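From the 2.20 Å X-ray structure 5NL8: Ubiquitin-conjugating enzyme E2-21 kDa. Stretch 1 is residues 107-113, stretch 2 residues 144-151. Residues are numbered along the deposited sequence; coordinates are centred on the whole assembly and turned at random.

Stretch 1 (107-113) KMPHPNV
Stretch 2 (144-151) VLLANPEP

Two side chains of one turn, His-110 and Asn-112, supply all the side-chain hydrogen-bonding atoms that tie this loop to Leu-145 in a helix and to Glu-150 in the loop that follows, and every partner across the gap is a backbone atom. Asn-112 (chi1 -56°, m; chi2 109°) uses both ends of its amide on a single residue: Glu-150 N donates to Asn-112 OD1 (3.1 Å, 156° at the hydrogen), and Asn-112 ND2 donates to Glu-150 O (2.9 Å, 164°). The amide thus pairs with both the N-H and the C=O of Glu-150 (phi/psi -117/108).

His-110 (phi/psi -159/140; chi1 -174°, t; chi2 -77°) also has both ring nitrogens engaged. NE2 donates to Leu-145 O (3.1 Å, 146°), which lies at the ring edge near its plane; ND1 accepts from Asn-112 N (2.9 Å, 168°). The proton is therefore on NE2, and ND1 faces its own turn while NE2 reaches Leu-145 O. Four residues on from Leu-145 is Pro-149, which has no N-H to give the carbonyl, so Leu-145 O cannot receive the usual i+4 helix bond; within the stretch it also receives a weak bond from Asn-148 N (3.2 Å), whereas Val-144 O accepts from both Ala-147 N and Asn-148 N, 2.8 Å each.

Stretch 1 has no regular helix or strand. It runs extended through Met-108 (-124/96) and Pro-109 (-86/110), then folds into a type I turn from His-110 to Val-113, with Pro-111 (-50/-34) and Asn-112 (-106/22) at its central positions and Val-113 N bonded to His-110 O at 3.1 Å. In stretch 2, Val-144 (-60/-46) and Leu-145 (-56/-36), in the helix, lead through Leu-146 (-60/-31) and Ala-147 (-94/-20) to extended Asn-148 (-133/78) and Pro-149 (-69/152). In register, the CA atoms of His-110 and Leu-146 are 7.7 Å apart, those of Pro-111 and Pro-149 6.4 Å.

Apolar groups fill in around the polar bonds. CA-to-CB points toward stretch 2 from Met-108, His-110, Pro-111 and Asn-112. Met-108 (t, p, p) brings CE to 3.8 Å from CD2 of Leu-146 (m, t), whose CD2 also lies 3.9 Å from His-110 CD2. Leu-145 (t, p) and Leu-146 both leave the helix sideways, yet their ends come nearer: Leu-145 CD1 is 3.6 Å from Asn-112 OD1. Pro-149 points toward the turn, with CG 3.6 Å from His-110 NE2 and CB 3.9 Å from Pro-111 CG. Together the stretches bury 364 Å². Ala-147 points away, and Glu-150, its CA-to-CB bond sideways (chi1 41°, p), is poorly ordered.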

# COMPACT_ATOMS: atom_id res chain seq x y z
N LYS A 107 -2.23 -8.62 -6.44
CA LYS A 107 -1.25 -9.50 -5.80
C LYS A 107 -0.03 -8.66 -5.45
O LYS A 107 0.41 -7.84 -6.25
CB LYS A 107 -0.86 -10.66 -6.72
CG LYS A 107 -1.98 -11.66 -7.02
CD LYS A 107 -2.25 -12.59 -5.85
CE LYS A 107 -3.19 -13.72 -6.26
NZ LYS A 107 -3.55 -14.61 -5.11
N MET A 108 0.51 -8.83 -4.24
CA MET A 108 1.69 -8.07 -3.83
C MET A 108 2.84 -8.98 -3.41
O MET A 108 2.90 -9.44 -2.27
CB MET A 108 1.34 -7.10 -2.70
CG MET A 108 2.54 -6.43 -2.02
SD MET A 108 3.77 -5.73 -3.16
CE MET A 108 2.87 -4.31 -3.76
N PRO A 109 3.76 -9.26 -4.34
CA PRO A 109 4.98 -10.02 -4.04
C PRO A 109 6.09 -9.11 -3.52
O PRO A 109 6.66 -8.31 -4.26
CB PRO A 109 5.35 -10.63 -5.40
CG PRO A 109 4.84 -9.65 -6.39
CD PRO A 109 3.63 -8.98 -5.78
N HIS A 110 6.39 -9.25 -2.23
CA HIS A 110 7.34 -8.37 -1.57
C HIS A 110 7.87 -9.05 -0.32
O HIS A 110 7.13 -9.73 0.38
CB HIS A 110 6.66 -7.04 -1.22
CG HIS A 110 7.60 -6.01 -0.67
ND1 HIS A 110 8.06 -6.03 0.63
CD2 HIS A 110 8.15 -4.91 -1.24
CE1 HIS A 110 8.85 -5.00 0.83
NE2 HIS A 110 8.92 -4.30 -0.28
N PRO A 111 9.18 -8.89 -0.06
CA PRO A 111 9.85 -9.49 1.10
C PRO A 111 9.14 -9.25 2.44
O PRO A 111 9.18 -10.14 3.29
CB PRO A 111 11.22 -8.80 1.08
CG PRO A 111 11.48 -8.58 -0.37
CD PRO A 111 10.14 -8.24 -0.98
N ASN A 112 8.50 -8.10 2.61
CA ASN A 112 7.87 -7.77 3.90
C ASN A 112 6.34 -7.87 3.89
O ASN A 112 5.67 -7.26 4.72
CB ASN A 112 8.29 -6.36 4.33
CG ASN A 112 9.80 -6.19 4.41
OD1 ASN A 112 10.39 -5.50 3.59
ND2 ASN A 112 10.41 -6.81 5.41
N VAL A 113 5.80 -8.63 2.94
CA VAL A 113 4.35 -8.78 2.82
C VAL A 113 3.92 -10.25 2.73
O VAL A 113 4.49 -11.02 1.95
CB VAL A 113 3.82 -8.03 1.57
CG1 VAL A 113 2.33 -8.29 1.37
CG2 VAL A 113 4.08 -6.53 1.69
N VAL A 144 7.68 4.07 0.34
CA VAL A 144 9.12 3.94 0.55
C VAL A 144 9.51 2.47 0.68
O VAL A 144 10.47 2.02 0.06
CB VAL A 144 9.58 4.70 1.81
CG1 VAL A 144 11.02 4.32 2.17
CG2 VAL A 144 9.44 6.20 1.63
N LEU A 145 8.74 1.73 1.48
CA LEU A 145 8.99 0.31 1.70
C LEU A 145 9.02 -0.48 0.40
O LEU A 145 9.80 -1.42 0.26
CB LEU A 145 7.94 -0.28 2.64
CG LEU A 145 8.08 -1.78 2.93
CD1 LEU A 145 9.40 -2.06 3.64
CD2 LEU A 145 6.91 -2.28 3.75
N LEU A 146 8.17 -0.09 -0.55
CA LEU A 146 8.19 -0.74 -1.85
C LEU A 146 9.55 -0.60 -2.56
O LEU A 146 9.96 -1.48 -3.31
CB LEU A 146 7.07 -0.19 -2.75
CG LEU A 146 5.65 -0.65 -2.43
CD1 LEU A 146 4.65 -0.17 -3.48
CD2 LEU A 146 5.59 -2.16 -2.27
N ALA A 147 10.24 0.51 -2.30
CA ALA A 147 11.55 0.74 -2.91
C ALA A 147 12.71 0.28 -2.02
O ALA A 147 13.81 0.06 -2.50
CB ALA A 147 11.72 2.22 -3.25
N ASN A 148 12.46 0.14 -0.72
CA ASN A 148 13.51 -0.26 0.22
C ASN A 148 13.08 -1.37 1.17
O ASN A 148 12.78 -1.11 2.33
CB ASN A 148 13.98 0.94 1.04
CG ASN A 148 14.46 2.08 0.17
OD1 ASN A 148 13.71 3.01 -0.13
ND2 ASN A 148 15.72 2.02 -0.24
N PRO A 149 13.06 -2.61 0.68
CA PRO A 149 12.70 -3.75 1.54
C PRO A 149 13.78 -4.01 2.59
O PRO A 149 14.94 -3.69 2.36
CB PRO A 149 12.60 -4.92 0.56
CG PRO A 149 12.53 -4.30 -0.81
CD PRO A 149 13.31 -3.04 -0.71
N GLU A 150 13.38 -4.57 3.73
CA GLU A 150 14.36 -5.01 4.72
C GLU A 150 14.27 -6.52 4.91
O GLU A 150 13.31 -7.03 5.50
CB GLU A 150 14.15 -4.29 6.06
CG GLU A 150 12.71 -4.12 6.48
CD GLU A 150 12.27 -2.67 6.45
OE1 GLU A 150 11.75 -2.18 7.48
OE2 GLU A 150 12.45 -2.02 5.40
N PRO A 151 15.29 -7.25 4.42
CA PRO A 151 15.35 -8.71 4.54
C PRO A 151 15.51 -9.19 5.98
O PRO A 151 15.60 -10.39 6.21
CB PRO A 151 16.58 -9.08 3.70
CG PRO A 151 17.41 -7.84 3.67
CD PRO A 151 16.43 -6.70 3.66